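Local coordinates for extracellular matrix-binding protein EbhA (Staphylococcus aureus, PDB 2DGJ) that probably helps the bacterium adhere to extracellular matrix, as a rod-like stretch of helical bundles from a giant cell wall-associated adhesin, at residues H8-E13 / A39-L44; R23-S28 / D69-D74; T31-A36 / Q62-T67; N92-A97 / T124-M129; N205-A210 / H230-A235. All coordinates share one frame; numbering follows the deposited sequence.

Interaction 1 of 5, residues H8-E13 / A39-L44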
# COMPACT_ATOMS: atom_id res chain seq x y z
N HIS A 8 3.15 -16.48 -32.57
CA HIS A 8 3.63 -15.16 -32.17
C HIS A 8 2.99 -14.75 -30.85
O HIS A 8 3.68 -14.25 -29.96
CB HIS A 8 3.31 -14.13 -33.26
CG HIS A 8 3.55 -12.71 -32.85
ND1 HIS A 8 2.61 -11.95 -32.19
CD2 HIS A 8 4.65 -11.92 -32.99
CE1 HIS A 8 3.11 -10.76 -31.94
NE2 HIS A 8 4.35 -10.71 -32.41
N GLY A 9 1.68 -14.96 -30.74
CA GLY A 9 0.97 -14.62 -29.52
C GLY A 9 1.55 -15.38 -28.33
O GLY A 9 1.71 -14.82 -27.25
N ILE A 10 1.87 -16.65 -28.54
CA ILE A 10 2.46 -17.47 -27.49
C ILE A 10 3.86 -16.99 -27.14
O ILE A 10 4.23 -16.92 -25.97
CB ILE A 10 2.53 -18.96 -27.92
CG1 ILE A 10 1.13 -19.49 -28.20
CG2 ILE A 10 3.20 -19.79 -26.83
CD1 ILE A 10 1.08 -20.94 -28.66
N ASP A 11 4.65 -16.66 -28.16
CA ASP A 11 6.01 -16.19 -27.95
C ASP A 11 6.05 -14.90 -27.15
O ASP A 11 6.94 -14.69 -26.32
CB ASP A 11 6.72 -15.96 -29.29
CG ASP A 11 6.88 -17.22 -30.11
OD1 ASP A 11 6.92 -18.33 -29.53
OD2 ASP A 11 6.98 -17.10 -31.35
N ASP A 12 5.08 -14.04 -27.41
CA ASP A 12 5.02 -12.74 -26.76
C ASP A 12 4.47 -12.73 -25.35
O ASP A 12 4.41 -11.68 -24.72
CB ASP A 12 4.23 -11.78 -27.65
CG ASP A 12 4.50 -10.32 -27.32
OD1 ASP A 12 5.64 -9.99 -26.95
OD2 ASP A 12 3.57 -9.49 -27.46
N GLU A 13 4.09 -13.90 -24.84
CA GLU A 13 3.54 -13.98 -23.49
C GLU A 13 4.45 -13.37 -22.43
O GLU A 13 4.10 -12.36 -21.81
CB GLU A 13 3.24 -15.44 -23.12
CG GLU A 13 2.85 -15.61 -21.65
CD GLU A 13 2.28 -16.98 -21.34
OE1 GLU A 13 2.95 -17.99 -21.64
OE2 GLU A 13 1.16 -17.04 -20.79
N ALA A 39 -4.58 -21.61 -23.65
CA ALA A 39 -5.47 -22.24 -24.60
C ALA A 39 -4.79 -22.36 -25.97
O ALA A 39 -4.86 -23.39 -26.63
CB ALA A 39 -6.75 -21.43 -24.72
N ALA A 40 -4.13 -21.28 -26.38
CA ALA A 40 -3.43 -21.23 -27.66
C ALA A 40 -2.38 -22.33 -27.76
O ALA A 40 -2.33 -23.06 -28.74
CB ALA A 40 -2.78 -19.85 -27.86
N LYS A 41 -1.56 -22.45 -26.72
CA LYS A 41 -0.52 -23.47 -26.71
C LYS A 41 -1.11 -24.84 -26.98
O LYS A 41 -0.64 -25.59 -27.84
CB LYS A 41 0.21 -23.50 -25.35
CG LYS A 41 1.07 -22.29 -25.06
CD LYS A 41 1.72 -22.43 -23.68
CE LYS A 41 2.50 -21.18 -23.29
NZ LYS A 41 2.97 -21.28 -21.88
N ALA A 42 -2.15 -25.18 -26.22
CA ALA A 42 -2.82 -26.47 -26.36
C ALA A 42 -3.36 -26.66 -27.77
O ALA A 42 -3.15 -27.71 -28.38
CB ALA A 42 -3.95 -26.57 -25.34
N ILE A 43 -4.05 -25.65 -28.28
CA ILE A 43 -4.61 -25.71 -29.62
C ILE A 43 -3.51 -25.84 -30.67
O ILE A 43 -3.64 -26.63 -31.61
CB ILE A 43 -5.45 -24.45 -29.92
CG1 ILE A 43 -6.72 -24.46 -29.06
CG2 ILE A 43 -5.80 -24.40 -31.41
CD1 ILE A 43 -7.57 -23.21 -29.19
N LEU A 44 -2.43 -25.09 -30.51
CA LEU A 44 -1.33 -25.14 -31.46
C LEU A 44 -0.69 -26.52 -31.44
O LEU A 44 -0.25 -27.03 -32.47
CB LEU A 44 -0.28 -24.08 -31.12
CG LEU A 44 0.71 -23.75 -32.23
CD1 LEU A 44 -0.04 -23.14 -33.40
CD2 LEU A 44 1.75 -22.78 -31.73
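I10 carries this contact: its CD1 methyl sits against the backbone of helix 27-46, 3.6 Å from K41 CA. The branches of I10 share three residues of the other helix. CG1 faces the A40 methyl, CD1 also reaches CD2 of L44 at 3.6 Å, and CG2 lies against the aliphatic part of K41, 3.7 Å from its CG. With CG1 anti to the carbonyl carbon (chi1 -61°) and CD1 carried straight on (chi2 179°), the branch reaches the backbone where A40 passes into K41. This is the close-packed part, with apolar carbon on both sides.

The other side is looser and polar. The K41 chain leaves its helix fully extended, runs obliquely past I10, and brings NZ to OE1 of E13 at 3.3 Å. That makes a salt bridge whose hydrogen bond is weak, between a lysine exposed to solvent and a glutamate that is only partly so. The E13 chain meets the lysine at about a right angle. Its other oxygen, OE2, has a long, weak ion pair with K17 and lies close to the like-charged OD1 of D34, a repulsion that K17 probably offsets, being salt-bridged to D34 as well.

Around the contact, L44 continues onto M3, L6 and Q7 of helix 3-11, while A40 also touches L6 and V64. The contact therefore joins the end of helix 3-11 and the start of helix 13-18 to helix 27-46, with helix 55-70 touching A40 and I43, and A195 of the second subunit against A42 and I43.

Interaction 2 of 5, residues R23-S28 / D69-D74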
# COMPACT_ATOMS: atom_id res chain seq x y z
N ARG A 23 0.90 -5.90 -16.03
CA ARG A 23 1.13 -5.82 -14.59
C ARG A 23 -0.00 -5.17 -13.80
O ARG A 23 -0.61 -5.80 -12.94
CB ARG A 23 2.41 -5.04 -14.33
CG ARG A 23 3.45 -5.78 -13.50
CD ARG A 23 4.29 -6.72 -14.35
NE ARG A 23 5.64 -6.84 -13.81
CZ ARG A 23 5.93 -7.24 -12.57
NH1 ARG A 23 4.97 -7.57 -11.72
NH2 ARG A 23 7.20 -7.31 -12.19
N ASP A 24 -0.27 -3.89 -14.09
CA ASP A 24 -1.31 -3.14 -13.38
C ASP A 24 -2.72 -3.27 -13.94
O ASP A 24 -3.64 -2.59 -13.46
CB ASP A 24 -0.93 -1.67 -13.30
CG ASP A 24 0.30 -1.43 -12.45
OD1 ASP A 24 0.36 -2.02 -11.35
OD2 ASP A 24 1.19 -0.67 -12.87
N ALA A 25 -2.92 -4.13 -14.93
CA ALA A 25 -4.26 -4.32 -15.49
C ALA A 25 -5.11 -4.95 -14.40
O ALA A 25 -4.59 -5.45 -13.41
CB ALA A 25 -4.20 -5.24 -16.70
N GLU A 26 -6.43 -4.93 -14.59
CA GLU A 26 -7.33 -5.51 -13.61
C GLU A 26 -7.14 -7.02 -13.63
O GLU A 26 -6.96 -7.61 -14.69
CB GLU A 26 -8.77 -5.12 -13.93
CG GLU A 26 -8.96 -3.62 -14.11
CD GLU A 26 -10.41 -3.20 -14.28
OE1 GLU A 26 -11.10 -3.77 -15.14
OE2 GLU A 26 -10.85 -2.27 -13.56
N GLN A 27 -7.19 -7.63 -12.45
CA GLN A 27 -6.99 -9.07 -12.30
C GLN A 27 -7.67 -9.90 -13.38
O GLN A 27 -7.02 -10.69 -14.06
CB GLN A 27 -7.49 -9.54 -10.93
CG GLN A 27 -7.03 -10.94 -10.55
CD GLN A 27 -7.65 -11.43 -9.26
OE1 GLN A 27 -7.82 -10.66 -8.31
NE2 GLN A 27 -8.01 -12.70 -9.21
N SER A 28 -8.98 -9.73 -13.54
CA SER A 28 -9.74 -10.48 -14.53
C SER A 28 -9.17 -10.38 -15.94
O SER A 28 -9.17 -11.36 -16.69
CB SER A 28 -11.20 -10.00 -14.53
OG SER A 28 -11.28 -8.64 -14.88
N ASP A 69 -5.18 -6.83 -26.00
CA ASP A 69 -5.54 -5.44 -26.23
C ASP A 69 -6.35 -4.92 -25.05
O ASP A 69 -6.25 -3.75 -24.68
CB ASP A 69 -6.36 -5.28 -27.52
CG ASP A 69 -5.57 -5.61 -28.77
OD1 ASP A 69 -4.32 -5.54 -28.72
OD2 ASP A 69 -6.19 -5.94 -29.80
N ALA A 70 -7.14 -5.81 -24.45
CA ALA A 70 -7.99 -5.45 -23.33
C ALA A 70 -7.21 -5.06 -22.07
O ALA A 70 -7.71 -4.32 -21.22
CB ALA A 70 -8.95 -6.59 -23.03
N LEU A 71 -5.98 -5.57 -21.94
CA LEU A 71 -5.15 -5.22 -20.79
C LEU A 71 -5.18 -3.70 -20.65
O LEU A 71 -4.88 -2.97 -21.60
CB LEU A 71 -3.72 -5.72 -21.02
CG LEU A 71 -3.36 -7.12 -20.52
CD1 LEU A 71 -4.57 -8.03 -20.51
CD2 LEU A 71 -2.27 -7.69 -21.41
N ASN A 72 -5.55 -3.22 -19.46
CA ASN A 72 -5.67 -1.79 -19.24
C ASN A 72 -4.77 -1.21 -18.15
O ASN A 72 -5.10 -0.20 -17.54
CB ASN A 72 -7.13 -1.45 -18.92
CG ASN A 72 -7.63 -2.14 -17.65
OD1 ASN A 72 -7.12 -3.19 -17.26
ND2 ASN A 72 -8.64 -1.55 -17.02
N GLY A 73 -3.62 -1.85 -17.93
CA GLY A 73 -2.71 -1.35 -16.92
C GLY A 73 -2.34 0.10 -17.17
O GLY A 73 -2.27 0.90 -16.23
N ASP A 74 -2.11 0.45 -18.43
CA ASP A 74 -1.76 1.81 -18.80
C ASP A 74 -2.87 2.79 -18.46
O ASP A 74 -2.62 3.91 -18.00
CB ASP A 74 -1.41 1.88 -20.29
CG ASP A 74 -2.51 1.31 -21.18
OD1 ASP A 74 -3.15 0.32 -20.78
OD2 ASP A 74 -2.73 1.86 -22.28
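Two interhelical connections meet here: the link D24-E26 that leads into helix 27-46, and the joint L71-N72 between helices 55-70 and 73-88. The backbones come very close, with A25 N only 3.4 Å from G73 CA and A25 CA 3.6 Å from G73 CA. G73 has no side chain, and a CB there would lie tight against A25 N and the D24 carbonyl carbon.

N72 supplies the polar link. Its CG stands between the backbone N and the carbonyl carbon (chi1 62°), and OD1 accepts a hydrogen bond from E26 N at 3.3 Å, nearly straight at 164°, with the donor tilted slightly from the carbonyl plane. The other end of the amide, ND2, rests against E26 CG at 3.6 Å, and the glutamate carboxylate stands almost perpendicular to the amide plane. The A25 methyl lies near the same OD1 and, more loosely, 4.3 Å from L71 CG.

D24 turns its OD2 to Q20 and to the backbone N of V112, while K21 NZ is hydrogen-bonded to the L71 carbonyl and salt-bridged to D74. Two interhelical links thus lie side by side where helix 55-70 gives way to helix 73-88, consistent with a joint in a rod of connected three-helix bundles.

Interaction 3 of 5, residues T31-A36 / Q62-T67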
# COMPACT_ATOMS: atom_id res chain seq x y z
N THR A 31 -5.95 -12.38 -16.10
CA THR A 31 -6.28 -13.80 -16.11
C THR A 31 -6.82 -14.26 -17.46
O THR A 31 -6.43 -15.32 -17.96
CB THR A 31 -7.32 -14.13 -15.02
OG1 THR A 31 -6.75 -13.89 -13.72
CG2 THR A 31 -7.76 -15.57 -15.11
N ALA A 32 -7.71 -13.48 -18.04
CA ALA A 32 -8.29 -13.82 -19.34
C ALA A 32 -7.19 -13.97 -20.39
O ALA A 32 -7.19 -14.92 -21.19
CB ALA A 32 -9.30 -12.75 -19.75
N TYR A 33 -6.24 -13.03 -20.38
CA TYR A 33 -5.13 -13.07 -21.32
C TYR A 33 -4.32 -14.33 -21.07
O TYR A 33 -4.04 -15.09 -21.99
CB TYR A 33 -4.22 -11.85 -21.15
CG TYR A 33 -2.92 -11.96 -21.92
CD1 TYR A 33 -2.91 -11.96 -23.31
CD2 TYR A 33 -1.71 -12.11 -21.25
CE1 TYR A 33 -1.72 -12.09 -24.02
CE2 TYR A 33 -0.51 -12.24 -21.94
CZ TYR A 33 -0.53 -12.23 -23.33
OH TYR A 33 0.64 -12.37 -24.01
N ASP A 34 -3.95 -14.55 -19.82
CA ASP A 34 -3.17 -15.72 -19.44
C ASP A 34 -3.85 -17.02 -19.87
O ASP A 34 -3.20 -17.95 -20.34
CB ASP A 34 -2.94 -15.72 -17.93
CG ASP A 34 -1.99 -16.81 -17.49
OD1 ASP A 34 -0.87 -16.89 -18.05
OD2 ASP A 34 -2.35 -17.59 -16.58
N GLN A 35 -5.17 -17.08 -19.71
CA GLN A 35 -5.92 -18.27 -20.08
C GLN A 35 -6.00 -18.44 -21.59
O GLN A 35 -6.14 -19.55 -22.09
CB GLN A 35 -7.32 -18.23 -19.48
CG GLN A 35 -7.34 -18.36 -17.96
CD GLN A 35 -6.55 -19.56 -17.49
OE1 GLN A 35 -6.88 -20.70 -17.82
NE2 GLN A 35 -5.49 -19.31 -16.73
N ALA A 36 -5.92 -17.33 -22.32
CA ALA A 36 -5.98 -17.37 -23.77
C ALA A 36 -4.68 -17.96 -24.30
O ALA A 36 -4.69 -18.79 -25.21
CB ALA A 36 -6.19 -15.96 -24.34
N GLN A 62 -7.54 -14.94 -32.24
CA GLN A 62 -8.44 -13.83 -31.96
C GLN A 62 -8.56 -13.57 -30.46
O GLN A 62 -8.59 -12.42 -30.02
CB GLN A 62 -9.82 -14.12 -32.56
CG GLN A 62 -10.86 -13.03 -32.30
CD GLN A 62 -11.68 -13.26 -31.04
OE1 GLN A 62 -12.25 -12.31 -30.49
NE2 GLN A 62 -11.76 -14.51 -30.59
N GLN A 63 -8.63 -14.64 -29.67
CA GLN A 63 -8.75 -14.51 -28.23
C GLN A 63 -7.48 -14.01 -27.55
O GLN A 63 -7.55 -13.29 -26.55
CB GLN A 63 -9.21 -15.84 -27.63
CG GLN A 63 -10.66 -16.16 -27.97
CD GLN A 63 -11.09 -17.55 -27.56
OE1 GLN A 63 -12.26 -17.92 -27.71
NE2 GLN A 63 -10.15 -18.35 -27.05
N VAL A 64 -6.32 -14.38 -28.08
CA VAL A 64 -5.06 -13.92 -27.51
C VAL A 64 -4.89 -12.43 -27.83
O VAL A 64 -4.45 -11.65 -27.00
CB VAL A 64 -3.84 -14.69 -28.07
CG1 VAL A 64 -2.55 -13.98 -27.71
CG2 VAL A 64 -3.82 -16.10 -27.51
N THR A 65 -5.26 -12.05 -29.05
CA THR A 65 -5.15 -10.65 -29.48
C THR A 65 -6.17 -9.78 -28.75
O THR A 65 -5.86 -8.65 -28.36
CB THR A 65 -5.39 -10.52 -30.99
OG1 THR A 65 -4.33 -11.18 -31.70
CG2 THR A 65 -5.42 -9.06 -31.40
N SER A 66 -7.37 -10.30 -28.56
CA SER A 66 -8.42 -9.55 -27.88
C SER A 66 -8.12 -9.31 -26.41
O SER A 66 -8.15 -8.17 -25.94
CB SER A 66 -9.77 -10.28 -28.01
OG SER A 66 -10.29 -10.16 -29.33
N THR A 67 -7.85 -10.38 -25.67
CA THR A 67 -7.55 -10.25 -24.25
C THR A 67 -6.31 -9.39 -24.03
O THR A 67 -6.23 -8.64 -23.06
CB THR A 67 -7.32 -11.62 -23.58
OG1 THR A 67 -6.24 -12.30 -24.23
CG2 THR A 67 -8.59 -12.47 -23.65
O HOH W 1 -6.69 -18.77 -27.14
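T67 and Y33 make the closest approach: the threonine OG1 lies 3.2 Å from Y33 CA and 3.5 Å from CD1 at the edge of the tyrosine ring. OG1 occupies the position between backbone N and carbonyl carbon (chi1 58°), and from there it also donates to Q63 O one turn back, at 2.8 Å and in the carbonyl plane. Q63 O thus takes two bonds, from OG1 and from T67 N, and the hydroxyl is satisfied within its own helix although it faces the other one.

Apolar contacts come next. T67 CG2 meets the A32 methyl. V64 divides its branches, CG2 lying 4.0 Å from A36 CB and CG1 4.2 Å from Y33 CE1.

Methyls also pack against carbonyls: T67 CG2 against A32 O, and A36 CB 3.7 Å from Q63 O.

Water supplies a polar bridge: one molecule donates to A36 O at 2.8 Å and accepts a weak bond from Q63 NE2.

Y33 OH has a weak hydrogen bond to T16. Q35 leads elsewhere, bonding N188 and T191 of the second subunit. The axes of the two short segments run at 157°; alanines A32 and A36 facing T67 and V64 go with the 8.5 Å approach of antiparallel helices in a three-helix bundle.

Interaction 4 of 5, residues N92-A97 / T124-M129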
# COMPACT_ATOMS: atom_id res chain seq x y z
N ASN A 92 -1.52 21.87 1.66
CA ASN A 92 -1.31 23.31 1.87
C ASN A 92 -0.01 23.70 2.58
O ASN A 92 0.19 24.88 2.87
CB ASN A 92 -2.47 23.89 2.69
CG ASN A 92 -3.82 23.34 2.30
OD1 ASN A 92 -4.26 23.50 1.16
ND2 ASN A 92 -4.48 22.68 3.24
N HIS A 93 0.88 22.76 2.84
CA HIS A 93 2.09 23.11 3.56
C HIS A 93 3.41 22.97 2.82
O HIS A 93 4.38 23.65 3.16
CB HIS A 93 2.12 22.32 4.86
CG HIS A 93 0.86 22.45 5.66
ND1 HIS A 93 0.53 23.60 6.35
CD2 HIS A 93 -0.19 21.61 5.82
CE1 HIS A 93 -0.65 23.46 6.90
NE2 HIS A 93 -1.12 22.26 6.59
N ILE A 94 3.47 22.09 1.82
CA ILE A 94 4.71 21.93 1.06
C ILE A 94 5.02 23.21 0.28
O ILE A 94 4.11 23.97 -0.07
CB ILE A 94 4.61 20.76 0.07
CG1 ILE A 94 3.44 20.98 -0.89
CG2 ILE A 94 4.46 19.45 0.82
CD1 ILE A 94 3.33 19.94 -1.99
N THR A 95 6.30 23.45 0.01
CA THR A 95 6.71 24.64 -0.74
C THR A 95 6.53 24.36 -2.22
O THR A 95 6.37 23.21 -2.64
CB THR A 95 8.19 24.98 -0.47
OG1 THR A 95 9.01 23.90 -0.91
CG2 THR A 95 8.43 25.22 1.03
N ASN A 96 6.55 25.42 -3.03
CA ASN A 96 6.38 25.28 -4.47
C ASN A 96 7.41 24.32 -5.04
O ASN A 96 7.10 23.49 -5.89
CB ASN A 96 6.48 26.64 -5.16
CG ASN A 96 5.39 27.60 -4.72
OD1 ASN A 96 4.24 27.21 -4.54
ND2 ASN A 96 5.75 28.87 -4.57
N ALA A 97 8.65 24.43 -4.56
CA ALA A 97 9.72 23.57 -5.04
C ALA A 97 9.41 22.11 -4.72
O ALA A 97 9.66 21.22 -5.54
CB ALA A 97 11.05 23.97 -4.40
N THR A 124 3.19 12.47 3.64
CA THR A 124 4.10 12.41 4.77
C THR A 124 4.90 13.71 4.88
O THR A 124 4.99 14.31 5.96
CB THR A 124 5.09 11.24 4.61
OG1 THR A 124 4.37 9.99 4.61
CG2 THR A 124 6.09 11.23 5.75
N LEU A 125 5.47 14.15 3.76
CA LEU A 125 6.26 15.38 3.73
C LEU A 125 5.40 16.56 4.17
O LEU A 125 5.81 17.37 4.99
CB LEU A 125 6.79 15.63 2.32
CG LEU A 125 7.72 16.84 2.18
CD1 LEU A 125 9.03 16.57 2.91
CD2 LEU A 125 7.98 17.11 0.70
N ASP A 126 4.19 16.65 3.62
CA ASP A 126 3.27 17.72 3.97
C ASP A 126 2.96 17.66 5.46
O ASP A 126 2.84 18.68 6.13
CB ASP A 126 1.97 17.60 3.18
CG ASP A 126 1.04 18.78 3.39
OD1 ASP A 126 1.37 19.89 2.91
OD2 ASP A 126 -0.01 18.61 4.04
N GLY A 127 2.80 16.44 5.98
CA GLY A 127 2.50 16.27 7.39
C GLY A 127 3.63 16.82 8.24
O GLY A 127 3.40 17.47 9.26
N ALA A 128 4.87 16.55 7.82
CA ALA A 128 6.04 17.02 8.54
C ALA A 128 6.15 18.54 8.47
O ALA A 128 6.46 19.20 9.46
CB ALA A 128 7.29 16.37 7.97
N MSE A 129 5.91 19.09 7.28
CA MSE A 129 5.95 20.54 7.09
C MSE A 129 4.92 21.17 8.01
O MSE A 129 5.18 22.20 8.63
CB MSE A 129 5.63 20.90 5.64
CG MSE A 129 6.73 20.58 4.64
SE MSE A 129 8.29 21.70 4.89
CE MSE A 129 7.69 23.26 3.91
O HOH W 2 -2.31 20.53 3.97
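D126 grips the loop ahead of helix 96-108 through one oxygen: OD1 takes H93 N at 2.9 Å on its syn lone pair and, more weakly, I94 N at 3.2 Å. Both bonds are bent, at 141° and 131°, as two successive amides share the one acceptor. The same carboxylate lies at the edge of the H93 ring, with OD2 3.5 Å from CD2, and its plane is turned 35° from the ring. A water bridges the remaining oxygen to the loop, accepting from N92 N and donating to OD2 at 3.0 Å.

One turn on, selenomethionine M129 bends at chi2 and chi3 and brings its CE to the loop, 3.4 Å from H93 O and 3.6 Å from T95 CG2. I94 adds its CG2, 4.2 Å from L125 CD2.

In the next layer, I94 packs on R99 and L102 of helix 96-108, and M129 on V183, I169 and L170. The T95 hydroxyl bonds G175 O, the N92 carbonyl takes K172 NZ, and the backbone of N96 pairs with K172, tying this loop to a later part of the chain. By binding successive amides the aspartate pins an interhelical loop to helix 112-135, consistent with the three-helix architecture of the GA module, within whose range both segments lie.

Interaction 5 of 5, residues N205-A210 / H230-A235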
# COMPACT_ATOMS: atom_id res chain seq x y z
N ASN A 205 16.72 31.73 40.37
CA ASN A 205 18.05 31.67 40.97
C ASN A 205 18.58 33.07 41.22
O ASN A 205 19.24 33.34 42.23
CB ASN A 205 19.02 30.92 40.04
CG ASN A 205 18.69 29.44 39.92
OD1 ASN A 205 18.56 28.74 40.92
ND2 ASN A 205 18.56 28.96 38.69
N ALA A 206 18.28 33.99 40.31
CA ALA A 206 18.72 35.37 40.44
C ALA A 206 18.15 36.00 41.70
O ALA A 206 18.86 36.66 42.45
CB ALA A 206 18.28 36.16 39.23
N LYS A 207 16.86 35.78 41.93
CA LYS A 207 16.19 36.33 43.10
C LYS A 207 16.71 35.72 44.39
O LYS A 207 16.79 36.38 45.42
CB LYS A 207 14.67 36.10 43.01
CG LYS A 207 13.99 36.82 41.87
CD LYS A 207 12.47 36.72 41.98
CE LYS A 207 11.78 37.56 40.93
NZ LYS A 207 10.32 37.61 41.17
N THR A 208 17.08 34.44 44.33
CA THR A 208 17.58 33.75 45.50
C THR A 208 18.96 34.25 45.94
O THR A 208 19.17 34.56 47.11
CB THR A 208 17.66 32.22 45.26
OG1 THR A 208 16.34 31.70 45.05
CG2 THR A 208 18.30 31.51 46.44
N SER A 209 19.88 34.35 44.99
CA SER A 209 21.23 34.80 45.30
C SER A 209 21.25 36.26 45.69
O SER A 209 22.02 36.68 46.55
CB SER A 209 22.17 34.57 44.12
OG SER A 209 21.96 35.53 43.10
N ALA A 210 20.39 37.05 45.04
CA ALA A 210 20.30 38.47 45.33
C ALA A 210 19.74 38.70 46.72
O ALA A 210 20.20 39.59 47.44
CB ALA A 210 19.43 39.16 44.29
N HIS A 230 12.10 43.00 49.22
CA HIS A 230 10.75 43.06 48.67
C HIS A 230 10.83 43.51 47.21
O HIS A 230 10.08 43.03 46.37
CB HIS A 230 9.88 44.03 49.46
CG HIS A 230 8.44 44.00 49.08
ND1 HIS A 230 7.65 42.87 49.25
CD2 HIS A 230 7.63 44.93 48.54
CE1 HIS A 230 6.43 43.12 48.83
NE2 HIS A 230 6.39 44.38 48.38
N GLN A 231 11.74 44.43 46.93
CA GLN A 231 11.91 44.93 45.57
C GLN A 231 12.39 43.78 44.67
O GLN A 231 12.07 43.73 43.48
CB GLN A 231 12.93 46.07 45.53
CG GLN A 231 12.62 47.20 46.51
CD GLN A 231 13.14 48.54 46.04
OE1 GLN A 231 14.25 48.65 45.53
NE2 GLN A 231 12.33 49.58 46.21
N VAL A 232 13.16 42.87 45.25
CA VAL A 232 13.66 41.71 44.52
C VAL A 232 12.48 40.77 44.27
O VAL A 232 12.35 40.17 43.20
CB VAL A 232 14.73 40.95 45.33
CG1 VAL A 232 15.03 39.62 44.67
CG2 VAL A 232 15.99 41.79 45.46
N GLU A 233 11.62 40.66 45.28
CA GLU A 233 10.45 39.80 45.22
C GLU A 233 9.51 40.22 44.09
O GLU A 233 8.92 39.37 43.42
CB GLU A 233 9.72 39.87 46.56
CG GLU A 233 8.53 38.92 46.72
CD GLU A 233 7.32 39.33 45.89
OE1 GLU A 233 6.86 40.48 46.04
OE2 GLU A 233 6.83 38.50 45.10
N GLN A 234 9.38 41.52 43.86
CA GLN A 234 8.49 42.03 42.83
C GLN A 234 9.13 42.19 41.45
O GLN A 234 8.42 42.40 40.46
CB GLN A 234 7.89 43.37 43.28
CG GLN A 234 7.06 43.26 44.55
CD GLN A 234 6.25 44.52 44.83
OE1 GLN A 234 6.53 45.26 45.77
NE2 GLN A 234 5.24 44.76 44.01
N ALA A 235 10.45 42.08 41.38
CA ALA A 235 11.15 42.21 40.11
C ALA A 235 10.61 41.17 39.11
O ALA A 235 10.30 40.04 39.49
CB ALA A 235 12.64 42.03 40.31
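K207 and V232 lie alongside each other, pointing in opposite directions, where two antiparallel helices of the C-terminal GA module meet. The module is a small three-helix bundle, and the axes of these short segments approach to 9.8 Å.

The lysine conformation makes the contact. CG lies anti to the carbonyl carbon (chi1 -65°), and from there the chain is fully extended. Its methylenes therefore run past V232: CB is 3.9 Å from V232 CG1, and CE comes 3.5 Å from V232 O. The valine turns CG1 anti to its own backbone N, which sets that methyl against the K207 backbone and, less closely, the A210 methyl, with V232 CG1 4.4 Å from A210 CB.

Beyond the valine, NZ arrives where helix 222-234 ends. It donates to two main-chain carbonyls, those of E233 and A235 at the end of the helix. A positive group there would also be favoured by the helix dipole, and the nearby E233 carboxylate, with OE2 5.3 Å from NZ, could add to the attraction without touching.

V241 of helix 238-250 packs against K207, A210 and A235, so the third helix closes the bundle. The two bonds at NZ differ in geometry: E233 O, 3.2 Å from NZ, is met with the nitrogen 54° above its carbonyl plane, whereas A235 O, 3.0 Å from NZ, is met in plane with a C=O...N angle of 158°.

How the interactions relate
From the N terminus, interaction 1 brings helix 3-11 to helix 27-46, and interaction 3 then pairs helix 27-46 with helix 55-70; their loops cross, and they touch through E13 with Y33 and D34, and A40 with V64. Interaction 2, between 23-28 and 69-74, encloses interaction 3 in its loop, crosses that of interaction 1, and leads into helix 73-88; L71 meets Y33 there. The three thus tie together the N-terminal FIVAR bundle. Interaction 4 follows in series, its centre about 33 Å from that of interaction 2, closing a loop of the first GA module. Interaction 5 closes another in the last module, its centre about 94 Å from that of interaction 1, toward the other end of the rod.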